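Local coordinates for capsid protein VP1 (PDB 6Y5Z) that forms the pentameric building blocks of the polyomavirus outer shell, probably a T=7 icosahedral capsid, and serves in attachment to host cells, at the interface of chains A and B. Numbering follows the deposited sequence. Chains: chain A/B, Capsid protein VP1.

Contact 1: the interface of chains A and B. Residues chain A 216-218; chain B 194, 197-200.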
# COMPACT_ATOMS: atom_id res chain seq x y z
N THR A 216 2.25 3.71 -18.55
CA THR A 216 3.16 2.82 -19.27
C THR A 216 2.46 2.44 -20.57
O THR A 216 1.21 2.60 -20.66
CB THR A 216 3.53 1.59 -18.45
OG1 THR A 216 4.50 0.78 -19.11
CG2 THR A 216 2.30 0.74 -18.16
N ASN A 217 3.22 1.88 -21.50
CA ASN A 217 2.63 1.30 -22.71
C ASN A 217 2.85 -0.21 -22.69
O ASN A 217 2.79 -0.79 -23.79
CB ASN A 217 3.17 1.96 -23.97
CG ASN A 217 4.67 1.84 -24.16
OD1 ASN A 217 5.40 1.52 -23.21
ND2 ASN A 217 5.10 2.07 -25.40
N THR A 218 3.13 -0.80 -21.53
CA THR A 218 3.53 -2.22 -21.44
C THR A 218 2.47 -3.08 -20.76
O THR A 218 2.72 -4.31 -20.64
CB THR A 218 4.88 -2.37 -20.73
OG1 THR A 218 4.76 -2.01 -19.36
CG2 THR A 218 5.98 -1.56 -21.39
N ASN B 194 4.94 5.48 -30.01
CA ASN B 194 5.89 4.68 -29.20
C ASN B 194 5.75 3.17 -29.45
O ASN B 194 5.95 2.39 -28.49
CB ASN B 194 5.71 5.04 -27.72
CG ASN B 194 6.27 6.43 -27.45
OD1 ASN B 194 7.43 6.72 -27.81
ND2 ASN B 194 5.46 7.29 -26.84
N THR B 197 9.33 1.81 -28.51
CA THR B 197 9.84 2.31 -27.22
C THR B 197 8.98 1.68 -26.13
O THR B 197 7.77 1.51 -26.35
CB THR B 197 9.77 3.84 -27.14
OG1 THR B 197 10.74 4.38 -28.02
CG2 THR B 197 10.00 4.36 -25.73
N ARG B 198 9.57 1.35 -24.99
CA ARG B 198 8.84 0.99 -23.77
C ARG B 198 9.04 2.12 -22.77
O ARG B 198 10.19 2.49 -22.54
CB ARG B 198 9.38 -0.32 -23.19
CG ARG B 198 9.43 -1.46 -24.19
CD ARG B 198 8.11 -1.80 -24.86
NE ARG B 198 8.41 -2.91 -25.75
CZ ARG B 198 8.49 -2.87 -27.07
NH1 ARG B 198 8.14 -1.80 -27.77
NH2 ARG B 198 8.88 -3.95 -27.71
N TYR B 199 7.96 2.66 -22.22
CA TYR B 199 8.06 3.68 -21.16
C TYR B 199 7.26 3.25 -19.94
O TYR B 199 6.32 2.47 -20.05
CB TYR B 199 7.67 5.06 -21.72
CG TYR B 199 6.21 5.23 -22.07
CD1 TYR B 199 5.28 5.45 -21.07
CD2 TYR B 199 5.77 5.16 -23.38
CE1 TYR B 199 3.94 5.59 -21.37
CE2 TYR B 199 4.43 5.30 -23.69
CZ TYR B 199 3.52 5.53 -22.68
OH TYR B 199 2.19 5.67 -22.97
N PHE B 200 7.67 3.76 -18.79
CA PHE B 200 7.17 3.39 -17.46
C PHE B 200 7.20 4.66 -16.63
O PHE B 200 8.23 5.36 -16.63
CB PHE B 200 8.06 2.30 -16.84
CG PHE B 200 8.38 1.12 -17.73
CD1 PHE B 200 9.45 1.18 -18.61
CD2 PHE B 200 7.66 -0.07 -17.62
CE1 PHE B 200 9.75 0.10 -19.43
CE2 PHE B 200 7.98 -1.14 -18.44
CZ PHE B 200 9.01 -1.06 -19.32
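This is a short antiparallel beta bridge between VP1 subunits, one of the contacts that tie adjacent subunits into the five-fold capsomere; the end of A strand 212-216 meets B strand 197-204, A:Thr216 pairing with B:Phe200. The hydroxyl OG1 of A:Thr216, placed anti to the backbone N (chi1 -175°), donates a 2.7 Å hydrogen bond to the carbonyl O of B:Tyr199 and lies in its carbonyl plane. A:Asn217 then lets its side-chain amide stand in for a strand backbone. Its OD1 accepts an almost straight bond of 3.0 Å from B:Tyr199 N (171° at H), while ND2 gives its hydrogen to B:Thr197 O at 2.9 Å, with that oxygen near the amide plane. Asparagine suits the place because one short, flat group offers both donor and acceptor. Gripped at both ends, the amide is fixed in rotation and stacks on the phenol ring of B:Tyr199, the planes 18° apart. A:Thr218 adds a methyl, CG2, 3.6 Å from CE2 of B:Phe200, and its OG1 pairs with OG1 of A:Thr216 at 2.8 Å, probably steadying that hydroxyl. The patch continues the bridge with side-chain bonds and probably helps to set the register of adjacent subunits in the pentamer.

Contact 2: the interface of chains A and B. Residues chain A 103, 105, 116; chain B 46, 185, 248, 259.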
# COMPACT_ATOMS: atom_id res chain seq x y z
N MET A 103 2.41 18.82 -12.28
CA MET A 103 3.74 19.28 -11.79
C MET A 103 3.92 20.79 -12.06
O MET A 103 4.98 21.33 -11.71
CB MET A 103 4.87 18.47 -12.42
CG MET A 103 4.78 16.97 -12.15
SD MET A 103 4.81 16.49 -10.41
CE MET A 103 6.52 16.90 -10.05
N VAL A 105 3.39 24.19 -10.80
CA VAL A 105 3.06 24.86 -9.50
C VAL A 105 3.45 26.34 -9.60
O VAL A 105 3.66 26.97 -8.56
CB VAL A 105 3.71 24.12 -8.33
CG1 VAL A 105 3.10 22.74 -8.15
CG2 VAL A 105 5.21 24.02 -8.45
N VAL A 116 5.47 27.17 -3.37
CA VAL A 116 4.93 26.88 -4.72
C VAL A 116 3.41 26.98 -4.67
O VAL A 116 2.82 26.91 -3.57
CB VAL A 116 5.39 25.49 -5.23
CG1 VAL A 116 6.89 25.35 -5.29
CG2 VAL A 116 4.79 24.36 -4.41
N VAL B 46 11.08 28.84 -7.22
CA VAL B 46 9.82 28.86 -8.00
C VAL B 46 9.03 30.13 -7.65
O VAL B 46 8.79 30.38 -6.47
CB VAL B 46 8.99 27.59 -7.74
CG1 VAL B 46 7.61 27.70 -8.35
CG2 VAL B 46 9.74 26.36 -8.23
N GLU B 185 5.94 19.62 -17.60
CA GLU B 185 4.56 20.11 -17.35
C GLU B 185 3.76 20.29 -18.65
O GLU B 185 2.54 20.51 -18.54
CB GLU B 185 4.55 21.39 -16.52
CG GLU B 185 5.03 22.62 -17.26
CD GLU B 185 4.85 23.87 -16.43
OE1 GLU B 185 5.16 23.86 -15.22
OE2 GLU B 185 4.32 24.85 -17.00
N TRP B 248 10.12 19.14 -3.49
CA TRP B 248 10.70 20.49 -3.35
C TRP B 248 11.59 20.56 -2.12
O TRP B 248 11.22 20.03 -1.05
CB TRP B 248 9.60 21.57 -3.31
CG TRP B 248 8.79 21.60 -4.56
CD1 TRP B 248 9.18 22.08 -5.77
CD2 TRP B 248 7.46 21.09 -4.74
NE1 TRP B 248 8.18 21.93 -6.69
CE2 TRP B 248 7.13 21.30 -6.10
CE3 TRP B 248 6.51 20.51 -3.89
CZ2 TRP B 248 5.90 20.92 -6.63
CZ3 TRP B 248 5.29 20.14 -4.43
CH2 TRP B 248 4.99 20.35 -5.77
N PHE B 259 12.56 22.68 -7.08
CA PHE B 259 12.45 21.25 -7.44
C PHE B 259 13.79 20.60 -7.14
O PHE B 259 14.87 21.25 -7.31
CB PHE B 259 12.12 21.09 -8.91
CG PHE B 259 10.72 21.46 -9.30
CD1 PHE B 259 10.38 22.76 -9.65
CD2 PHE B 259 9.77 20.46 -9.43
CE1 PHE B 259 9.09 23.06 -10.06
CE2 PHE B 259 8.48 20.76 -9.84
CZ PHE B 259 8.15 22.06 -10.16
O HOH W 1 6.76 22.35 -13.71
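Chi1 of A:Val116 (-59°) puts CG1 beside the backbone N and CG2 between N and the carbonyl carbon, and chi1 of B:Trp248 (-62°), with its chi2 of -74°, helps to turn one indole face toward both methyls. In this polyomavirus VP1 contact CG2 sits above the centre of the six-membered ring, 4.0 Å from the centroid, and CG1 covers the five-membered ring, giving two CH-pi contacts. A beta-branched residue suits the place, since its paired methyls can span the fused rings. A:Val105 comes to the rim of the same face, its CG2 lying 3.7 Å from B:Trp248 CZ2, and B:Val46 CG1, above that face too, meets A:Val116 CG1 at 3.9 Å. Within chain B the tryptophan is steadied by B:Phe259, whose ring turns its face to the indole edge; B:Trp248 NE1 stands 3.3 Å above its centre, where an N-H could point into the pi cloud. CZ of the phenylalanine faces A:Val105 CG2 at 3.9 Å and lies close to the carbonyl of A:Met103, ending the 3-10 helix 99-103. That O reaches a water at 2.9 Å, which joins it to the carboxylate OE1 of B:Glu185, 2.7 Å away, on a chain long enough to reach it.

Contact 3: the interface of chains A and B. Residues chain A 27-28, 97, 263; chain B 140, 167-168.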
# COMPACT_ATOMS: atom_id res chain seq x y z
N ASN A 27 -11.86 12.71 -24.24
CA ASN A 27 -11.61 13.89 -23.40
C ASN A 27 -12.53 13.88 -22.19
O ASN A 27 -13.67 13.42 -22.23
CB ASN A 27 -11.78 15.17 -24.21
CG ASN A 27 -10.54 15.43 -25.04
OD1 ASN A 27 -9.44 15.24 -24.54
ND2 ASN A 27 -10.70 15.81 -26.30
N PRO A 28 -12.04 14.42 -21.06
CA PRO A 28 -12.82 14.47 -19.84
C PRO A 28 -13.99 15.46 -19.96
O PRO A 28 -13.93 16.40 -20.74
CB PRO A 28 -11.84 14.96 -18.78
CG PRO A 28 -10.82 15.75 -19.54
CD PRO A 28 -10.73 15.08 -20.91
N ILE A 97 -3.74 10.17 -19.54
CA ILE A 97 -2.66 11.06 -20.07
C ILE A 97 -2.65 12.35 -19.26
O ILE A 97 -3.73 12.88 -19.05
CB ILE A 97 -2.89 11.42 -21.56
CG1 ILE A 97 -2.93 10.18 -22.44
CG2 ILE A 97 -1.80 12.36 -22.05
CD1 ILE A 97 -1.71 9.34 -22.23
N PRO A 263 -7.67 13.25 -19.93
CA PRO A 263 -8.14 12.39 -21.01
C PRO A 263 -7.62 10.95 -20.81
O PRO A 263 -6.63 10.76 -20.13
CB PRO A 263 -7.49 12.96 -22.28
CG PRO A 263 -6.90 14.28 -21.84
CD PRO A 263 -6.60 14.16 -20.37
N ILE B 140 0.09 18.55 -23.59
CA ILE B 140 -1.08 18.76 -22.71
C ILE B 140 -0.62 19.68 -21.59
O ILE B 140 0.54 19.56 -21.17
CB ILE B 140 -1.65 17.41 -22.23
CG1 ILE B 140 -2.87 17.62 -21.34
CG2 ILE B 140 -0.58 16.54 -21.55
CD1 ILE B 140 -3.73 16.38 -21.18
N CYS B 167 -7.01 19.47 -22.48
CA CYS B 167 -7.41 18.05 -22.65
C CYS B 167 -6.48 17.44 -23.72
O CYS B 167 -5.28 17.73 -23.67
CB CYS B 167 -8.90 17.95 -22.94
SG CYS B 167 -9.93 18.63 -21.60
N LEU B 168 -7.00 16.68 -24.68
CA LEU B 168 -6.17 16.01 -25.70
C LEU B 168 -6.39 16.70 -27.04
O LEU B 168 -7.45 16.55 -27.67
CB LEU B 168 -6.54 14.53 -25.76
CG LEU B 168 -5.48 13.60 -26.33
CD1 LEU B 168 -5.18 13.88 -27.79
CD2 LEU B 168 -4.23 13.62 -25.49
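A:Asn27 and B:Leu168 are joined by a hydrogen bond in this loop-to-loop contact of the polyomavirus coat protein VP1, a jelly-roll family whose subunits interlock in pentamers. Here lies the tight part. The side-chain carbonyl OD1 of A:Asn27 receives the backbone N-H of B:Leu168 at 2.8 Å; the bond is moderately bent (144° at H), and the donor is tilted out of the carbonyl plane. Asparagine fits because a short chain can offer an acceptor to a neighbour's main chain. Beside it, A:Pro28 lays CG 3.7 Å from the sulfur SG of B:Cys167, which its chi1 of -60° sets beside the backbone N; a small, polarisable thiol group packs well against the compact proline ring. A:Pro263 presses its CG to the B:Cys167 carbonyl carbon, also at 3.7 Å, so that it packs on the peptide leading into the hydrogen bond while A:Pro28 covers the sulfur. B:Leu168 CB lies 3.9 Å from A:Pro263 CB, where leucine suits as apolar cover for the ring. At the margin B:Ile140, extended with CG1 anti to the backbone N (chi1 -179°), makes an isolated apolar touch, its CD1 reaching end-on toward the CD corner of the A:Pro263 ring at 3.7 Å. The looser side begins here: toward A:Ile97 the same CD1 methyl finds the backbone O at 4.1 Å. At the other end A:Asn27 ND2 lies 3.6 Å from B:Leu168 O, and no hydrogen bond is assigned to that pair.

Measured between the centres of their C-alpha atoms, contact 1 lies about 25 Å from contact 2 and 18 Å from contact 3, with 21 Å between contacts 2 and 3. No residue is shared among them, yet a short stretch of chain A sequence connects two of them: A:Ile97 of contact 3 follows strand 84-96 and leads into the 3-10 helix 99-103, which ends at A:Met103 of contact 2. Strand 257-261 supplies contact 2 from chain B, while A:Pro263, just beyond the same strand in chain A, serves contact 3, so this region is used on both faces of a subunit. Since the subunits are identical and the interface is not two-fold, each can present both faces, as a five-membered ring requires.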